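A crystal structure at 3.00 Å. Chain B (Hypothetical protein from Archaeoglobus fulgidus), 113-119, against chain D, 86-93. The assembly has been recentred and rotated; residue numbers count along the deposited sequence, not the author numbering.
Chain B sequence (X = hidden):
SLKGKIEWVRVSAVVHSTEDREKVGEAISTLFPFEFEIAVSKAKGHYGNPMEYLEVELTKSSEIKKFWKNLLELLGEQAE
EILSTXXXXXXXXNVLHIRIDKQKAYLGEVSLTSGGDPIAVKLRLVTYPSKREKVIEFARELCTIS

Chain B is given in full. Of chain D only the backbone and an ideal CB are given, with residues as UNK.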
ATOM      1  N   THR B 113       3.823  -3.127   5.956  1.00 34.22           N
ATOM      2  CA  THR B 113       2.583  -3.381   6.679  1.00 34.47           C
ATOM      3  C   THR B 113       1.423  -2.530   6.151  1.00 36.70           C
ATOM      4  O   THR B 113       1.604  -1.351   5.831  1.00 39.56           O
ATOM      5  CB  THR B 113       2.779  -3.106   8.193  1.00 32.98           C
ATOM      6  OG1 THR B 113       1.549  -3.320   8.892  1.00 34.38           O
ATOM      7  CG2 THR B 113       3.221  -1.689   8.422  1.00 33.44           C
ATOM      8  N   SER B 114       0.233  -3.119   6.051  1.00 36.53           N
ATOM      9  CA  SER B 114      -0.944  -2.372   5.581  1.00 35.85           C
ATOM     10  C   SER B 114      -1.888  -1.989   6.712  1.00 35.39           C
ATOM     11  O   SER B 114      -2.955  -1.436   6.465  1.00 34.38           O
ATOM     12  CB  SER B 114      -1.735  -3.178   4.550  1.00 35.00           C
ATOM     13  OG  SER B 114      -1.101  -3.129   3.286  1.00 37.73           O
ATOM     14  N   GLY B 115      -1.487  -2.286   7.949  1.00 35.34           N
ATOM     15  CA  GLY B 115      -2.310  -1.990   9.114  1.00 34.47           C
ATOM     16  C   GLY B 115      -2.191  -0.567   9.638  1.00 34.60           C
ATOM     17  O   GLY B 115      -1.541   0.289   9.010  1.00 36.40           O
ATOM     18  N   GLY B 116      -2.800  -0.312  10.794  1.00 30.67           N
ATOM     19  CA  GLY B 116      -2.757   1.021  11.358  1.00 31.35           C
ATOM     20  C   GLY B 116      -1.905   1.251  12.589  1.00 33.62           C
ATOM     21  O   GLY B 116      -2.284   2.044  13.453  1.00 35.56           O
ATOM     22  N   ASP B 117      -0.774   0.560  12.700  1.00 33.68           N
ATOM     23  CA  ASP B 117       0.120   0.758  13.840  1.00 34.07           C
ATOM     24  C   ASP B 117       1.515   0.415  13.386  1.00 36.63           C
ATOM     25  O   ASP B 117       2.224  -0.358  14.029  1.00 37.81           O
ATOM     26  CB  ASP B 117      -0.250  -0.137  15.013  1.00 31.57           C
ATOM     27  CG  ASP B 117       0.600   0.138  16.242  1.00 34.14           C
ATOM     28  OD1 ASP B 117       0.549   1.262  16.777  1.00 35.63           O
ATOM     29  OD2 ASP B 117       1.325  -0.767  16.684  1.00 36.11           O
ATOM     30  N   PRO B 118       1.957   1.015  12.274  1.00 38.76           N
ATOM     31  CA  PRO B 118       3.306   0.672  11.822  1.00 40.27           C
ATOM     32  C   PRO B 118       4.370   1.500  12.516  1.00 41.74           C
ATOM     33  O   PRO B 118       4.095   2.245  13.464  1.00 42.80           O
ATOM     34  CB  PRO B 118       3.237   0.984  10.336  1.00 37.08           C
ATOM     35  CG  PRO B 118       2.463   2.265  10.347  1.00 36.59           C
ATOM     36  CD  PRO B 118       1.382   2.084  11.435  1.00 35.72           C
ATOM     37  N   ILE B 119       5.596   1.313  12.056  1.00 41.87           N
ATOM     38  CA  ILE B 119       6.722   2.086  12.522  1.00 41.72           C
ATOM     39  C   ILE B 119       6.834   2.953  11.276  1.00 44.15           C
ATOM     40  O   ILE B 119       7.129   2.456  10.173  1.00 44.64           O
ATOM     41  CB  ILE B 119       7.985   1.226  12.684  1.00 40.82           C
ATOM     42  CG1 ILE B 119       7.826   0.263  13.855  1.00 38.11           C
ATOM     43  CG2 ILE B 119       9.185   2.117  12.914  1.00 42.80           C
ATOM     44  CD1 ILE B 119       8.928  -0.741  13.967  1.00 35.29           C
TER
ATOM     45  N   UNK D  86      -8.607  -7.547  10.305  1.00 42.20           N
ATOM     46  CA  UNK D  86      -8.992  -6.217   9.838  1.00 41.51           C
ATOM     47  C   UNK D  86      -8.028  -5.111  10.219  1.00 40.21           C
ATOM     48  O   UNK D  86      -7.714  -4.233   9.414  1.00 39.25           O
ATOM     49  CB  UNK D  86     -10.379  -5.870  10.382  1.00 41.51           C
ATOM     50  N   UNK D  87      -7.590  -5.156  11.469  1.00 40.12           N
ATOM     51  CA  UNK D  87      -6.685  -4.167  12.026  1.00 40.18           C
ATOM     52  C   UNK D  87      -5.306  -4.109  11.327  1.00 41.28           C
ATOM     53  O   UNK D  87      -4.581  -3.127  11.469  1.00 42.09           O
ATOM     54  CB  UNK D  87      -6.491  -4.459  13.515  1.00 40.18           C
ATOM     55  N   UNK D  88      -4.960  -5.142  10.559  1.00 43.21           N
ATOM     56  CA  UNK D  88      -3.681  -5.174   9.833  1.00 45.88           C
ATOM     57  C   UNK D  88      -3.835  -4.998   8.329  1.00 46.86           C
ATOM     58  O   UNK D  88      -2.851  -5.084   7.595  1.00 46.23           O
ATOM     59  CB  UNK D  88      -2.962  -6.496  10.110  1.00 45.88           C
ATOM     60  N   UNK D  89      -5.070  -4.775   7.882  1.00 48.13           N
ATOM     61  CA  UNK D  89      -5.381  -4.613   6.462  1.00 46.53           C
ATOM     62  C   UNK D  89      -5.745  -3.189   6.158  1.00 45.58           C
ATOM     63  O   UNK D  89      -5.555  -2.724   5.036  1.00 47.51           O
ATOM     64  CB  UNK D  89      -6.519  -5.544   6.040  1.00 46.53           C
ATOM     65  N   UNK D  90      -6.312  -2.515   7.152  1.00 43.29           N
ATOM     66  CA  UNK D  90      -6.721  -1.129   6.985  1.00 41.49           C
ATOM     67  C   UNK D  90      -5.621  -0.198   7.466  1.00 40.69           C
ATOM     68  O   UNK D  90      -5.250  -0.224   8.634  1.00 40.05           O
ATOM     69  CB  UNK D  90      -8.024  -0.853   7.738  1.00 41.49           C
ATOM     70  N   UNK D  91      -5.076   0.598   6.553  1.00 41.09           N
ATOM     71  CA  UNK D  91      -4.035   1.533   6.927  1.00 42.60           C
ATOM     72  C   UNK D  91      -4.638   2.801   7.481  1.00 42.29           C
ATOM     73  O   UNK D  91      -5.849   2.934   7.588  1.00 43.23           O
ATOM     74  CB  UNK D  91      -3.135   1.849   5.731  1.00 42.60           C
ATOM     75  N   UNK D  92      -3.777   3.741   7.825  1.00 43.09           N
ATOM     76  CA  UNK D  92      -4.208   5.001   8.388  1.00 43.22           C
ATOM     77  C   UNK D  92      -4.888   5.926   7.381  1.00 42.58           C
ATOM     78  O   UNK D  92      -5.380   6.987   7.736  1.00 41.89           O
ATOM     79  CB  UNK D  92      -3.004   5.715   9.005  1.00 43.22           C
ATOM     80  N   UNK D  93      -4.957   5.500   6.129  1.00 43.95           N
ATOM     81  CA  UNK D  93      -5.614   6.303   5.110  1.00 45.62           C
ATOM     82  C   UNK D  93      -6.962   5.660   4.873  1.00 45.89           C
ATOM     83  O   UNK D  93      -7.628   5.936   3.884  1.00 47.67           O
ATOM     84  CB  UNK D  93      -4.792   6.394   3.823  1.00 45.62           C
TER

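Chain B meets this stretch through backbone at a glycine pair, so most of the contact is main chain against main chain, and the side chains of chain D are constrained less by pockets than by which way each CB leaves the interface.

At position 86 the CB is out of reach of chain B, which therefore sets no preference. The residue is Leu D86; its O accepts from the N of 89 at 3.1 Å and from the N of 90 at 3.2 Å, folding the backbone into a turn.

Position 87 points its CB sideways, with nothing of chain B within 5.5 Å, so a polar or long flexible residue would do. What this position offers chain B is its carbonyl: Gly B116 N donates a weak hydrogen bond to O of 87 at 3.4 Å. Glu D87 is deposited, and its nearest side-chain approach to the stretch is CG of Glu D87 to N of Gly B116, 5.7 Å.

At position 88 the backbone comes very close, its CA 3.5 Å from the CA of Gly B115. An ideal CB on that glycine would lie 2.8 Å from the CA of 88 and 2.9 Å from O of 87, a clash with both; the lack of a side chain on chain B makes the approach possible. The CB of 88 itself points away, leaving room for many residues, small polar ones among them. Asp D88 occupies it, and its O takes a hydrogen bond from a water (2.7 Å) that accepts from Ser B114 N (2.9 Å), bridging the chains.

Positions 89 and 90 also turn their CBs away, so chain B selects little at either; at 89 a long polar or charged residue, or a small one, would be tolerated. Arg D89 uses its guanidinium for partners outside the contact. At 90, a branched aliphatic suits the phi/psi of -94/117; Ile D90 fits, while its O receives a CA-H...O contact from Gly B115 CA at 3.5 Å.

Position 91 has its CB sideways, 3.4 Å from Ser B114 O, close enough to favor a compact residue whose chain turns elsewhere. Its CA also makes a CA-H...O contact with Gly B115 O at 3.5 Å. Asp D91, in the p rotamer, sends OD1 back to accept from the N of 93 at 2.9 Å, bracing the local turn.

Position 92 starts sideways, its CB 5.3 Å from Gly B116 CA, so a long side chain could reach over the glycine toward the proline ring; Gln, Met, Lys or Glu would serve. Glu D92 does so, its OE2 3.7 Å from Pro B118 CD.

Position 93 lies beyond chain B's reach and could be almost anything; it is Gln D93.

Chain D 86-93: LEDRIDEQ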
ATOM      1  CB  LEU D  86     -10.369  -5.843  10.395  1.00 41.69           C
ATOM      2  CG  LEU D  86     -11.634  -6.357   9.707  1.00 40.89           C
ATOM      3  CD1 LEU D  86     -12.846  -5.994  10.556  1.00 39.91           C
ATOM      4  CD2 LEU D  86     -11.733  -5.767   8.308  1.00 37.99           C
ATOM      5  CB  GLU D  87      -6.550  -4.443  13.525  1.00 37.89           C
ATOM      6  CG  GLU D  87      -6.142  -3.260  14.366  1.00 37.54           C
ATOM      7  CD  GLU D  87      -7.284  -2.332  14.702  1.00 35.74           C
ATOM      8  OE1 GLU D  87      -8.269  -2.772  15.319  1.00 36.08           O
ATOM      9  OE2 GLU D  87      -7.190  -1.145  14.359  1.00 36.35           O
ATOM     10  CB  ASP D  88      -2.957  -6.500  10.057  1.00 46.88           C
ATOM     11  CG  ASP D  88      -2.709  -6.784  11.512  1.00 48.42           C
ATOM     12  OD1 ASP D  88      -2.050  -5.951  12.186  1.00 48.83           O
ATOM     13  OD2 ASP D  88      -3.179  -7.845  11.977  1.00 50.81           O
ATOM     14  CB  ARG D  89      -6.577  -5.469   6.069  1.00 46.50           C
ATOM     15  CG  ARG D  89      -6.535  -6.840   6.626  1.00 46.85           C
ATOM     16  CD  ARG D  89      -7.802  -7.611   6.340  1.00 46.99           C
ATOM     17  NE  ARG D  89      -7.430  -9.009   6.271  1.00 44.99           N
ATOM     18  CZ  ARG D  89      -6.740  -9.515   5.264  1.00 43.60           C
ATOM     19  NH1 ARG D  89      -6.385  -8.734   4.254  1.00 43.64           N
ATOM     20  NH2 ARG D  89      -6.352 -10.776   5.290  1.00 44.07           N
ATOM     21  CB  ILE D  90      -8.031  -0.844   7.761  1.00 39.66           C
ATOM     22  CG1 ILE D  90      -9.127  -1.806   7.267  1.00 37.89           C
ATOM     23  CG2 ILE D  90      -8.429   0.634   7.598  1.00 34.95           C
ATOM     24  CD1 ILE D  90     -10.425  -1.749   8.047  1.00 38.76           C
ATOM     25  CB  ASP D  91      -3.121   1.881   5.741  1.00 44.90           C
ATOM     26  CG  ASP D  91      -3.882   2.309   4.504  1.00 46.15           C
ATOM     27  OD1 ASP D  91      -4.928   2.994   4.627  1.00 45.31           O
ATOM     28  OD2 ASP D  91      -3.400   1.964   3.401  1.00 44.96           O
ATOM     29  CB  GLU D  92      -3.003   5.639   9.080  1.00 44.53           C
ATOM     30  CG  GLU D  92      -2.467   4.667  10.157  1.00 48.71           C
ATOM     31  CD  GLU D  92      -1.153   5.071  10.809  1.00 50.59           C
ATOM     32  OE1 GLU D  92      -1.136   5.226  12.055  1.00 50.19           O
ATOM     33  OE2 GLU D  92      -0.138   5.212  10.086  1.00 51.72           O
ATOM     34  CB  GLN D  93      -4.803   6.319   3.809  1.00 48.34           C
ATOM     35  CG  GLN D  93      -3.306   6.490   4.013  1.00 53.90           C
ATOM     36  CD  GLN D  93      -2.963   7.497   5.112  1.00 57.45           C
ATOM     37  OE1 GLN D  93      -3.255   8.696   4.997  1.00 59.99           O
ATOM     38  NE2 GLN D  93      -2.345   7.009   6.188  1.00 56.56           N
TER
HETATM   39  O   HOH W   1      -0.288  -5.742   7.189  1.00 47.03           O
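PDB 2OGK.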